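Local coordinates for predicted protein (Acinetobacter sp. RUH2624, PDB 4MEA), which hydrolyses epoxides as a secreted Cif-type enzyme with an alpha/beta hydrolase fold, and is regarded as a virulence factor, at residues R164-Y169 with W181-F186; D190-Q195 with A238-Y243; W306-E309 with G314-K317. One frame throughout, in Å; residues are numbered along the deposited sequence.

Contact 1: R164-Y169 with W181-F186; sequences RAMFEY and WHFGYF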
ATOM      1  N   ARG A 164      12.173 -14.018   3.564  1.00 10.57           N
ATOM      2  CA  ARG A 164      11.017 -14.570   2.859  1.00 11.44           C
ATOM      3  C   ARG A 164       9.713 -14.012   3.423  1.00  9.44           C
ATOM      4  O   ARG A 164       8.699 -13.943   2.721  1.00 13.21           O
ATOM      5  CB  ARG A 164      11.015 -16.100   2.966  1.00 10.36           C
ATOM      6  CG  ARG A 164      10.812 -16.575   4.390  1.00 14.98           C
ATOM      7  CD  ARG A 164      11.164 -18.037   4.605  1.00 23.73           C
ATOM      8  NE  ARG A 164      10.912 -18.414   5.997  1.00 26.89           N
ATOM      9  CZ  ARG A 164      11.288 -19.562   6.545  1.00 35.06           C
ATOM     10  NH1 ARG A 164      11.942 -20.458   5.817  1.00 34.26           N
ATOM     11  NH2 ARG A 164      11.015 -19.809   7.825  1.00 32.83           N
ATOM     12  N   ALA A 165       9.736 -13.622   4.694  1.00  9.08           N
ATOM     13  CA  ALA A 165       8.527 -13.121   5.348  1.00 10.55           C
ATOM     14  C   ALA A 165       8.087 -11.757   4.796  1.00 14.57           C
ATOM     15  O   ALA A 165       6.939 -11.339   4.967  1.00 10.65           O
ATOM     16  CB  ALA A 165       8.717 -13.065   6.861  1.00 12.76           C
ATOM     17  N   MET A 166       8.996 -11.068   4.119  1.00 10.52           N
ATOM     18  CA  MET A 166       8.663  -9.781   3.520  1.00  9.13           C
ATOM     19  C   MET A 166       7.730  -9.987   2.321  1.00 12.01           C
ATOM     20  O   MET A 166       7.092  -9.046   1.841  1.00 11.85           O
ATOM     21  CB  MET A 166       9.945  -9.033   3.124  1.00  8.25           C
ATOM     22  CG  MET A 166       9.773  -7.551   2.821  1.00 11.99           C
ATOM     23  SD  MET A 166      11.382  -6.712   2.694  1.00 15.24           S
ATOM     24  CE  MET A 166      11.687  -6.300   4.419  1.00  8.34           C
ATOM     25  N   PHE A 167       7.653 -11.230   1.844  1.00  6.72           N
ATOM     26  CA  PHE A 167       6.709 -11.604   0.800  1.00  8.05           C
ATOM     27  C   PHE A 167       5.364 -11.996   1.413  1.00 11.77           C
ATOM     28  O   PHE A 167       4.455 -12.464   0.709  1.00  9.39           O
ATOM     29  CB  PHE A 167       7.248 -12.786  -0.013  1.00  7.19           C
ATOM     30  CG  PHE A 167       8.403 -12.433  -0.910  1.00 10.99           C
ATOM     31  CD1 PHE A 167       8.513 -11.168  -1.456  1.00  7.90           C
ATOM     32  CD2 PHE A 167       9.377 -13.375  -1.209  1.00 17.66           C
ATOM     33  CE1 PHE A 167       9.582 -10.840  -2.291  1.00 17.09           C
ATOM     34  CE2 PHE A 167      10.446 -13.058  -2.048  1.00 16.40           C
ATOM     35  CZ  PHE A 167      10.547 -11.790  -2.586  1.00 14.90           C
ATOM     36  N   GLU A 168       5.243 -11.815   2.723  1.00 13.29           N
ATOM     37  CA  GLU A 168       4.050 -12.258   3.446  1.00  9.60           C
ATOM     38  C   GLU A 168       3.384 -11.171   4.294  1.00 10.34           C
ATOM     39  O   GLU A 168       2.193 -11.272   4.600  1.00 11.04           O
ATOM     40  CB  GLU A 168       4.384 -13.473   4.314  1.00 14.03           C
ATOM     41  CG  GLU A 168       4.801 -14.691   3.500  1.00 25.44           C
ATOM     42  CD  GLU A 168       5.471 -15.759   4.343  1.00 46.06           C
ATOM     43  OE1 GLU A 168       5.661 -15.531   5.558  1.00 48.39           O
ATOM     44  OE2 GLU A 168       5.813 -16.827   3.788  1.00 57.10           O
ATOM     45  N   TYR A 169       4.126 -10.133   4.679  1.00  8.46           N
ATOM     46  CA  TYR A 169       3.523  -9.098   5.537  1.00  8.93           C
ATOM     47  C   TYR A 169       2.274  -8.560   4.859  1.00  4.72           C
ATOM     48  O   TYR A 169       2.318  -8.181   3.687  1.00 10.04           O
ATOM     49  CB  TYR A 169       4.500  -7.953   5.841  1.00  8.84           C
ATOM     50  CG  TYR A 169       5.796  -8.402   6.479  1.00  5.85           C
ATOM     51  CD1 TYR A 169       5.802  -9.336   7.515  1.00 11.28           C
ATOM     52  CD2 TYR A 169       7.018  -7.902   6.033  1.00  8.34           C
ATOM     53  CE1 TYR A 169       6.998  -9.754   8.092  1.00  8.05           C
ATOM     54  CE2 TYR A 169       8.209  -8.321   6.586  1.00 12.56           C
ATOM     55  CZ  TYR A 169       8.195  -9.241   7.616  1.00 10.43           C
ATOM     56  OH  TYR A 169       9.385  -9.638   8.166  1.00 11.72           O
ATOM     57  N   TRP A 181       1.828  -2.946   3.428  1.00  4.19           N
ATOM     58  CA  TRP A 181       1.290  -2.080   2.367  1.00  3.87           C
ATOM     59  C   TRP A 181       2.340  -1.162   1.742  1.00 10.59           C
ATOM     60  O   TRP A 181       2.387  -1.010   0.514  1.00  7.33           O
ATOM     61  CB  TRP A 181       0.028  -1.297   2.799  1.00  3.12           C
ATOM     62  CG  TRP A 181       0.266   0.042   3.483  1.00  4.41           C
ATOM     63  CD1 TRP A 181       0.230   0.294   4.834  1.00  8.80           C
ATOM     64  CD2 TRP A 181       0.548   1.307   2.850  1.00 11.08           C
ATOM     65  NE1 TRP A 181       0.499   1.625   5.078  1.00  7.61           N
ATOM     66  CE2 TRP A 181       0.690   2.269   3.880  1.00 12.15           C
ATOM     67  CE3 TRP A 181       0.703   1.716   1.517  1.00  3.02           C
ATOM     68  CZ2 TRP A 181       0.984   3.608   3.618  1.00  7.59           C
ATOM     69  CZ3 TRP A 181       0.993   3.050   1.259  1.00  5.01           C
ATOM     70  CH2 TRP A 181       1.130   3.981   2.307  1.00 10.75           C
ATOM     71  N   HIS A 182       3.211  -0.579   2.556  1.00  3.28           N
ATOM     72  CA  HIS A 182       4.166   0.352   1.973  1.00  7.04           C
ATOM     73  C   HIS A 182       5.223  -0.350   1.105  1.00  7.65           C
ATOM     74  O   HIS A 182       5.758   0.257   0.183  1.00  7.45           O
ATOM     75  CB  HIS A 182       4.796   1.271   3.026  1.00  6.04           C
ATOM     76  CG  HIS A 182       5.889   0.629   3.821  1.00 12.14           C
ATOM     77  ND1 HIS A 182       5.644  -0.299   4.807  1.00 13.21           N
ATOM     78  CD2 HIS A 182       7.233   0.786   3.774  1.00  9.88           C
ATOM     79  CE1 HIS A 182       6.791  -0.691   5.334  1.00 19.39           C
ATOM     80  NE2 HIS A 182       7.770  -0.044   4.727  1.00  8.41           N
ATOM     81  N   PHE A 183       5.509  -1.622   1.371  1.00  7.20           N
ATOM     82  CA  PHE A 183       6.466  -2.335   0.532  1.00 11.31           C
ATOM     83  C   PHE A 183       5.927  -2.437  -0.898  1.00  9.36           C
ATOM     84  O   PHE A 183       6.697  -2.437  -1.865  1.00 11.58           O
ATOM     85  CB  PHE A 183       6.802  -3.730   1.086  1.00  7.56           C
ATOM     86  CG  PHE A 183       7.534  -3.712   2.408  1.00 14.71           C
ATOM     87  CD1 PHE A 183       8.881  -3.386   2.470  1.00 16.42           C
ATOM     88  CD2 PHE A 183       6.884  -4.059   3.583  1.00 16.96           C
ATOM     89  CE1 PHE A 183       9.566  -3.383   3.684  1.00 12.72           C
ATOM     90  CE2 PHE A 183       7.564  -4.063   4.795  1.00 15.09           C
ATOM     91  CZ  PHE A 183       8.913  -3.723   4.841  1.00 15.69           C
ATOM     92  N   GLY A 184       4.602  -2.508  -1.026  1.00  8.29           N
ATOM     93  CA  GLY A 184       3.965  -2.530  -2.334  1.00  5.50           C
ATOM     94  C   GLY A 184       3.865  -1.155  -2.972  1.00  8.22           C
ATOM     95  O   GLY A 184       4.254  -0.961  -4.127  1.00  5.96           O
ATOM     96  N   TYR A 185       3.322  -0.195  -2.230  1.00  3.04           N
ATOM     97  CA  TYR A 185       3.163   1.164  -2.756  1.00  5.55           C
ATOM     98  C   TYR A 185       4.506   1.745  -3.212  1.00  5.92           C
ATOM     99  O   TYR A 185       4.599   2.333  -4.294  1.00  7.14           O
ATOM    100  CB  TYR A 185       2.505   2.070  -1.706  1.00  8.15           C
ATOM    101  CG  TYR A 185       2.378   3.540  -2.099  1.00  6.71           C
ATOM    102  CD1 TYR A 185       1.725   3.925  -3.273  1.00 12.21           C
ATOM    103  CD2 TYR A 185       2.873   4.533  -1.274  1.00  4.77           C
ATOM    104  CE1 TYR A 185       1.588   5.272  -3.612  1.00 10.31           C
ATOM    105  CE2 TYR A 185       2.744   5.884  -1.605  1.00  7.70           C
ATOM    106  CZ  TYR A 185       2.109   6.243  -2.774  1.00 10.06           C
ATOM    107  OH  TYR A 185       1.973   7.577  -3.094  1.00  7.45           O
ATOM    108  N   PHE A 186       5.551   1.544  -2.407  1.00  8.22           N
ATOM    109  CA  PHE A 186       6.869   2.116  -2.704  1.00  8.49           C
ATOM    110  C   PHE A 186       7.576   1.439  -3.891  1.00 12.02           C
ATOM    111  O   PHE A 186       8.554   1.963  -4.409  1.00 10.22           O
ATOM    112  CB  PHE A 186       7.781   2.096  -1.467  1.00  4.93           C
ATOM    113  CG  PHE A 186       7.360   3.044  -0.362  1.00  9.68           C
ATOM    114  CD1 PHE A 186       6.383   4.006  -0.575  1.00  8.82           C
ATOM    115  CD2 PHE A 186       7.967   2.984   0.892  1.00  9.50           C
ATOM    116  CE1 PHE A 186       6.014   4.890   0.447  1.00  7.48           C
ATOM    117  CE2 PHE A 186       7.591   3.858   1.927  1.00  2.71           C
ATOM    118  CZ  PHE A 186       6.621   4.810   1.692  1.00  4.83           C
TER
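Met166 lays its side chain across the ring of Phe183 and carries most of this apolar contact. From CB the chain runs out nearly straight, with CG anti to the backbone N (chi1 -165°). CG sits almost squarely over the ring, 4.2 Å from the Phe183 centroid and 8° off its normal, a CH-pi contact. SD comes next and has moved toward the rim: it lies obliquely to the ring, 4.5 Å from the centroid, in a Met-aromatic contact, with Phe183 CE1 its nearest atom. A bend at chi3 (-87°) then lets the methyl down past the rim, where CE ends 3.7 Å from Phe183 CE1 and 3.8 Å from Phe183 CZ. Chain and ring cross at roughly a right angle. The residues belong to the lid that epoxide hydrolases of the alpha/beta hydrolase fold insert after a central strand, here 151-157: a short 3-10 turn at 164-167 leans on helix 181-185, the small two-stranded hairpin 172-177 coming between them in sequence. On the opposite face of the Phe183 ring, His182 CE1 stands 3.5 Å above the plane near the rim, leaving the phenyl sandwiched between methionine and imidazole. Tyr169 approaches obliquely, its CD2 4.1 Å from Phe183 CE2. The tyrosine ring is itself backed by its own segment, since Ala165 O lies 3.3 Å above the ring centre of Tyr169; the same carbonyl accepts a bond from Glu168 N. His246 and Ile250 of helix 246-258 also touch Met166, while Tyr172 of the second subunit packs on Phe183.

Contact 2: D190-Q195 with A238-Y243; sequences DIAEKQ and AAFGYY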
ATOM      1  N   ASP A 190       6.754   4.290 -10.623  1.00  5.94           N
ATOM      2  CA  ASP A 190       7.295   5.513 -10.031  1.00  6.68           C
ATOM      3  C   ASP A 190       6.185   6.386  -9.432  1.00 12.05           C
ATOM      4  O   ASP A 190       6.347   7.603  -9.260  1.00  6.92           O
ATOM      5  CB  ASP A 190       8.144   6.301 -11.046  1.00 10.88           C
ATOM      6  CG  ASP A 190       7.346   6.779 -12.254  1.00 14.85           C
ATOM      7  OD1 ASP A 190       6.192   6.339 -12.442  1.00 10.76           O
ATOM      8  OD2 ASP A 190       7.890   7.595 -13.033  1.00 16.33           O
ATOM      9  N   ILE A 191       5.068   5.745  -9.102  1.00 10.07           N
ATOM     10  CA  ILE A 191       3.882   6.429  -8.596  1.00  9.08           C
ATOM     11  C   ILE A 191       4.101   7.088  -7.230  1.00  8.72           C
ATOM     12  O   ILE A 191       3.700   8.236  -7.018  1.00  6.38           O
ATOM     13  CB  ILE A 191       2.660   5.466  -8.549  1.00  4.66           C
ATOM     14  CG1 ILE A 191       2.395   4.877  -9.941  1.00  6.48           C
ATOM     15  CG2 ILE A 191       1.422   6.193  -8.034  1.00  7.00           C
ATOM     16  CD1 ILE A 191       2.084   5.909 -11.003  1.00  8.91           C
ATOM     17  N   ALA A 192       4.721   6.369  -6.299  1.00  8.22           N
ATOM     18  CA  ALA A 192       4.997   6.956  -4.988  1.00 10.48           C
ATOM     19  C   ALA A 192       5.917   8.162  -5.164  1.00 11.02           C
ATOM     20  O   ALA A 192       5.674   9.234  -4.615  1.00  4.20           O
ATOM     21  CB  ALA A 192       5.631   5.937  -4.048  1.00  6.71           C
ATOM     22  N   GLU A 193       6.974   7.982  -5.940  1.00  4.61           N
ATOM     23  CA  GLU A 193       7.896   9.087  -6.202  1.00  6.13           C
ATOM     24  C   GLU A 193       7.154  10.327  -6.705  1.00 10.51           C
ATOM     25  O   GLU A 193       7.320  11.426  -6.169  1.00  8.58           O
ATOM     26  CB  GLU A 193       8.954   8.676  -7.225  1.00  6.49           C
ATOM     27  CG  GLU A 193       9.774   9.862  -7.736  1.00  8.88           C
ATOM     28  CD  GLU A 193      10.630   9.501  -8.927  1.00 13.82           C
ATOM     29  OE1 GLU A 193      10.875   8.288  -9.149  1.00 10.11           O
ATOM     30  OE2 GLU A 193      11.053  10.435  -9.645  1.00 13.46           O
ATOM     31  N   LYS A 194       6.337  10.143  -7.739  1.00  8.60           N
ATOM     32  CA  LYS A 194       5.609  11.254  -8.353  1.00  9.65           C
ATOM     33  C   LYS A 194       4.543  11.864  -7.433  1.00 12.31           C
ATOM     34  O   LYS A 194       4.426  13.094  -7.331  1.00  7.54           O
ATOM     35  CB  LYS A 194       4.984  10.813  -9.681  1.00  5.49           C
ATOM     36  CG  LYS A 194       5.978  10.685 -10.844  1.00 11.28           C
ATOM     37  CD  LYS A 194       5.232  10.329 -12.123  1.00  6.58           C
ATOM     38  CE  LYS A 194       6.116  10.404 -13.350  1.00  9.98           C
ATOM     39  NZ  LYS A 194       5.319  10.123 -14.557  1.00 10.83           N
ATOM     40  N   GLN A 195       3.763  11.015  -6.764  1.00  5.84           N
ATOM     41  CA  GLN A 195       2.696  11.523  -5.906  1.00  5.71           C
ATOM     42  C   GLN A 195       3.263  12.256  -4.694  1.00  8.42           C
ATOM     43  O   GLN A 195       2.780  13.327  -4.318  1.00 11.25           O
ATOM     44  CB  GLN A 195       1.770  10.397  -5.454  1.00  3.90           C
ATOM     45  CG  GLN A 195       0.886   9.855  -6.574  1.00  5.60           C
ATOM     46  CD  GLN A 195      -0.152   8.884  -6.068  1.00 10.17           C
ATOM     47  OE1 GLN A 195       0.118   8.069  -5.193  1.00 11.05           O
ATOM     48  NE2 GLN A 195      -1.353   8.976  -6.611  1.00  6.99           N
ATOM     49  N   ALA A 238      15.581   7.473  -5.189  1.00  8.19           N
ATOM     50  CA  ALA A 238      16.566   6.671  -4.468  1.00  7.50           C
ATOM     51  C   ALA A 238      15.927   5.890  -3.313  1.00  8.21           C
ATOM     52  O   ALA A 238      16.129   4.683  -3.177  1.00  7.53           O
ATOM     53  CB  ALA A 238      17.669   7.559  -3.946  1.00 13.86           C
ATOM     54  N   ALA A 239      15.170   6.585  -2.469  1.00  7.25           N
ATOM     55  CA  ALA A 239      14.490   5.920  -1.365  1.00  8.18           C
ATOM     56  C   ALA A 239      13.692   4.715  -1.859  1.00  8.38           C
ATOM     57  O   ALA A 239      13.751   3.624  -1.282  1.00 10.41           O
ATOM     58  CB  ALA A 239      13.572   6.901  -0.637  1.00  9.92           C
ATOM     59  N   PHE A 240      12.933   4.904  -2.927  1.00  9.54           N
ATOM     60  CA  PHE A 240      12.051   3.830  -3.362  1.00 11.69           C
ATOM     61  C   PHE A 240      12.814   2.771  -4.171  1.00  9.63           C
ATOM     62  O   PHE A 240      12.318   1.661  -4.391  1.00  8.57           O
ATOM     63  CB  PHE A 240      10.795   4.388  -4.058  1.00  8.65           C
ATOM     64  CG  PHE A 240      10.002   5.357  -3.186  1.00 10.72           C
ATOM     65  CD1 PHE A 240       9.809   5.095  -1.836  1.00  7.28           C
ATOM     66  CD2 PHE A 240       9.490   6.537  -3.708  1.00  5.68           C
ATOM     67  CE1 PHE A 240       9.094   5.987  -1.031  1.00  9.20           C
ATOM     68  CE2 PHE A 240       8.780   7.427  -2.910  1.00  8.09           C
ATOM     69  CZ  PHE A 240       8.579   7.148  -1.568  1.00  9.24           C
ATOM     70  N   GLY A 241      14.049   3.082  -4.565  1.00  6.21           N
ATOM     71  CA  GLY A 241      14.904   2.043  -5.125  1.00  4.96           C
ATOM     72  C   GLY A 241      15.140   0.897  -4.141  1.00  6.87           C
ATOM     73  O   GLY A 241      15.197  -0.268  -4.543  1.00  6.60           O
ATOM     74  N   TYR A 242      15.285   1.216  -2.850  1.00 10.55           N
ATOM     75  CA  TYR A 242      15.463   0.172  -1.834  1.00  8.09           C
ATOM     76  C   TYR A 242      14.273  -0.762  -1.853  1.00  8.02           C
ATOM     77  O   TYR A 242      14.420  -1.974  -1.683  1.00 11.70           O
ATOM     78  CB  TYR A 242      15.661   0.773  -0.430  1.00  8.72           C
ATOM     79  CG  TYR A 242      17.006   1.449  -0.275  1.00  8.31           C
ATOM     80  CD1 TYR A 242      18.108   0.742   0.197  1.00  4.71           C
ATOM     81  CD2 TYR A 242      17.180   2.780  -0.638  1.00 10.04           C
ATOM     82  CE1 TYR A 242      19.350   1.351   0.327  1.00 12.35           C
ATOM     83  CE2 TYR A 242      18.422   3.395  -0.525  1.00 13.05           C
ATOM     84  CZ  TYR A 242      19.502   2.673  -0.042  1.00 11.27           C
ATOM     85  OH  TYR A 242      20.738   3.273   0.073  1.00  9.18           O
ATOM     86  N   TYR A 243      13.090  -0.192  -2.094  1.00  5.69           N
ATOM     87  CA  TYR A 243      11.864  -0.974  -2.087  1.00  3.47           C
ATOM     88  C   TYR A 243      11.701  -1.804  -3.359  1.00  9.26           C
ATOM     89  O   TYR A 243      11.305  -2.973  -3.289  1.00  8.77           O
ATOM     90  CB  TYR A 243      10.641  -0.088  -1.779  1.00  5.96           C
ATOM     91  CG  TYR A 243      10.693   0.435  -0.360  1.00 10.19           C
ATOM     92  CD1 TYR A 243      10.145  -0.297   0.691  1.00  8.03           C
ATOM     93  CD2 TYR A 243      11.347   1.632  -0.059  1.00 11.03           C
ATOM     94  CE1 TYR A 243      10.224   0.162   2.007  1.00 10.64           C
ATOM     95  CE2 TYR A 243      11.430   2.099   1.257  1.00 10.67           C
ATOM     96  CZ  TYR A 243      10.865   1.360   2.282  1.00  6.44           C
ATOM     97  OH  TYR A 243      10.942   1.811   3.585  1.00 12.41           O
TER
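Within 238-243, Phe240 is the residue that meets 190-195, with its ring against Ala192 and Glu193. Two residues earlier, Ala238 rests on Tyr106. The Phe240 ring leaves its helix with CG anti to the carbonyl carbon (chi1 -57°), which sends it toward the first turn of the other helix. Ala192 CB settles over one face, 3.6 Å above the Phe240 plane and shifted to the rim, in a CH-pi contact whose closest pair is Ala192 CB to Phe240 CE2 at 3.7 Å. Glu193 CA lies at the ring's edge in its plane, 3.9 Å from CD2 of Phe240, and Glu193 N stands obliquely to the ring, 3.6 Å from Phe240 CE2. The carboxylate of Glu193 takes no part: it forms a salt bridge with Arg233, an earlier residue of Phe240's own helix, and so ties the two helices a second time. Further on, Tyr242 turns to another neighbour and bonds through OH to Pro93 O. Tyr243 meets Phe186 edge-to-face, and Phe186 also touches the Phe240 ring. The two helices lie in the helical lid that epoxide hydrolases carry on the alpha/beta hydrolase fold, and this aromatic joint holds them together.

Contact 3: W306-E309 with G314-K317; sequences WMVE and GVEK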
ATOM      1  N   TRP A 306      10.275   5.781  15.447  1.00  7.81           N
ATOM      2  CA  TRP A 306      11.360   6.760  15.410  1.00  8.38           C
ATOM      3  C   TRP A 306      12.027   6.788  16.782  1.00 16.39           C
ATOM      4  O   TRP A 306      11.853   7.728  17.561  1.00 12.39           O
ATOM      5  CB  TRP A 306      10.808   8.131  14.998  1.00  6.58           C
ATOM      6  CG  TRP A 306       9.819   8.006  13.870  1.00  7.29           C
ATOM      7  CD1 TRP A 306       8.467   8.161  13.940  1.00 12.25           C
ATOM      8  CD2 TRP A 306      10.115   7.655  12.511  1.00 14.58           C
ATOM      9  NE1 TRP A 306       7.899   7.943  12.706  1.00 11.99           N
ATOM     10  CE2 TRP A 306       8.888   7.631  11.811  1.00 14.06           C
ATOM     11  CE3 TRP A 306      11.297   7.357  11.818  1.00 12.74           C
ATOM     12  CZ2 TRP A 306       8.808   7.328  10.450  1.00  7.13           C
ATOM     13  CZ3 TRP A 306      11.216   7.053  10.454  1.00  9.61           C
ATOM     14  CH2 TRP A 306       9.978   7.038   9.790  1.00  8.00           C
ATOM     15  N   MET A 307      12.806   5.744  17.055  1.00  7.49           N
ATOM     16  CA  MET A 307      13.127   5.361  18.424  1.00  8.05           C
ATOM     17  C   MET A 307      14.010   6.347  19.177  1.00 13.01           C
ATOM     18  O   MET A 307      13.839   6.527  20.378  1.00 11.70           O
ATOM     19  CB  MET A 307      13.738   3.963  18.453  1.00 10.44           C
ATOM     20  CG  MET A 307      12.812   2.879  17.893  1.00 14.40           C
ATOM     21  SD  MET A 307      13.618   1.266  17.892  1.00 12.79           S
ATOM     22  CE  MET A 307      13.849   0.983  19.644  1.00 11.27           C
ATOM     23  N   VAL A 308      14.950   6.976  18.478  1.00 13.07           N
ATOM     24  CA  VAL A 308      15.807   7.977  19.103  1.00  6.45           C
ATOM     25  C   VAL A 308      15.072   9.314  19.339  1.00 12.89           C
ATOM     26  O   VAL A 308      15.239   9.942  20.391  1.00 14.19           O
ATOM     27  CB  VAL A 308      17.114   8.184  18.300  1.00 10.39           C
ATOM     28  CG1 VAL A 308      17.971   9.276  18.932  1.00 14.81           C
ATOM     29  CG2 VAL A 308      17.883   6.862  18.224  1.00  6.29           C
ATOM     30  N   GLU A 309      14.246   9.740  18.386  1.00  7.78           N
ATOM     31  CA  GLU A 309      13.397  10.916  18.611  1.00 11.35           C
ATOM     32  C   GLU A 309      12.503  10.725  19.848  1.00 19.50           C
ATOM     33  O   GLU A 309      12.403  11.609  20.691  1.00 11.10           O
ATOM     34  CB  GLU A 309      12.512  11.223  17.390  1.00 12.47           C
ATOM     35  CG  GLU A 309      13.246  11.697  16.132  1.00 10.80           C
ATOM     36  CD  GLU A 309      13.623  13.178  16.173  1.00 14.96           C
ATOM     37  OE1 GLU A 309      14.015  13.716  15.110  1.00 14.80           O
ATOM     38  OE2 GLU A 309      13.528  13.799  17.258  1.00 16.29           O
ATOM     39  N   GLY A 314      15.934   5.320  26.277  1.00 13.37           N
ATOM     40  CA  GLY A 314      15.700   3.896  26.137  1.00 16.82           C
ATOM     41  C   GLY A 314      16.670   3.266  25.159  1.00 14.09           C
ATOM     42  O   GLY A 314      17.130   2.145  25.374  1.00 16.20           O
ATOM     43  N   VAL A 315      16.982   3.989  24.083  1.00 13.77           N
ATOM     44  CA  VAL A 315      17.910   3.487  23.075  1.00 16.03           C
ATOM     45  C   VAL A 315      19.331   3.436  23.643  1.00 13.78           C
ATOM     46  O   VAL A 315      20.018   2.416  23.543  1.00 16.37           O
ATOM     47  CB  VAL A 315      17.904   4.366  21.790  1.00 14.48           C
ATOM     48  CG1 VAL A 315      19.026   3.957  20.855  1.00 15.56           C
ATOM     49  CG2 VAL A 315      16.556   4.294  21.076  1.00 13.89           C
ATOM     50  N   GLU A 316      19.764   4.548  24.233  1.00 14.27           N
ATOM     51  CA  GLU A 316      21.121   4.662  24.769  1.00 14.76           C
ATOM     52  C   GLU A 316      21.386   3.612  25.844  1.00 16.55           C
ATOM     53  O   GLU A 316      22.418   2.926  25.823  1.00 16.88           O
ATOM     54  CB  GLU A 316      21.376   6.087  25.290  1.00 13.92           C
ATOM     55  CG  GLU A 316      21.554   7.103  24.165  1.00 15.36           C
ATOM     56  CD  GLU A 316      21.253   8.545  24.572  1.00 28.14           C
ATOM     57  OE1 GLU A 316      21.213   9.411  23.670  1.00 21.63           O
ATOM     58  OE2 GLU A 316      21.053   8.813  25.778  1.00 28.47           O
ATOM     59  N   LYS A 317      20.444   3.470  26.774  1.00 18.00           N
ATOM     60  CA  LYS A 317      20.579   2.468  27.821  1.00 25.77           C
ATOM     61  C   LYS A 317      20.676   1.064  27.223  1.00 25.69           C
ATOM     62  O   LYS A 317      21.526   0.273  27.631  1.00 19.06           O
ATOM     63  CB  LYS A 317      19.431   2.550  28.829  1.00 32.67           C
ATOM     64  CG  LYS A 317      19.563   1.535  29.955  1.00 47.93           C
ATOM     65  CD  LYS A 317      18.646   1.843  31.127  1.00 55.55           C
ATOM     66  CE  LYS A 317      18.858   0.837  32.253  1.00 64.34           C
ATOM     67  NZ  LYS A 317      18.153   1.226  33.510  1.00 71.04           N
TER
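Val315 buries the most surface here, setting CG2 against Met307 and both methyls against Val308, farther back on the same helix, 307-323. Its CG2 branch does most of the touching. This methyl stands 3.6 Å from Met307 O and 3.9 Å from Met307 CB, so it rests on backbone as well as side chain of the methionine. The other branch, CG1, is anti to the backbone N (chi1 171°) and comes within 4.1 Å of Val308 CG2, which lies equally far from Val315 CG2. Val308 thus offers a single methyl to both prongs of Val315, and the two side chains cross at about a right angle. Met307 contributes CB rather than its sulfur end, and that side chain also reaches Met157 of strand 151-157, which touches Val315 too. Val308 is covered further by Pro76 and Val77 of helix 75-81.

Val308 CA and Val315 CA are 6.4 Å apart, well short of the two helical turns that seven residues would span on a straight axis, so the helix bends between them. Asn311 OD1 accepts a hydrogen bond from Gly314 N, an arrangement consistent with a new helical turn being capped at the bend. In the alpha/beta hydrolase fold this last helix follows the loop that bears the catalytic histidine, after the final strand of the sheet, here 295-300. No hydrogen bond or salt bridge joins 306-309 to 314-317. The contact is one of methyl, methylene and carbonyl surfaces in van der Waals touch, which implies close fit and exclusion of water rather than directional bonding.

How the contacts relate
Contacts 1, 2 and 3 follow one another along the chain, each closing before the next opens. The first two are neighbours in the helical lid, between strands 151-157 and 267-272, with centres about 14 Å apart. They touch directly: Tyr185 OH probably bonds to Gln195 OE1 at 2.8 Å, and Phe186 packs on Phe240 and Tyr243. Both also reach the second subunit, so this part of the lid belongs to the dimer interface. Contact 3 lies in the terminal helix 307-323 beside the central sheet, with its centre about 26 and 28 Å from those of contacts 1 and 2. It touches neither, although Trp306, in its first segment, bonds to Ile208 of the lid.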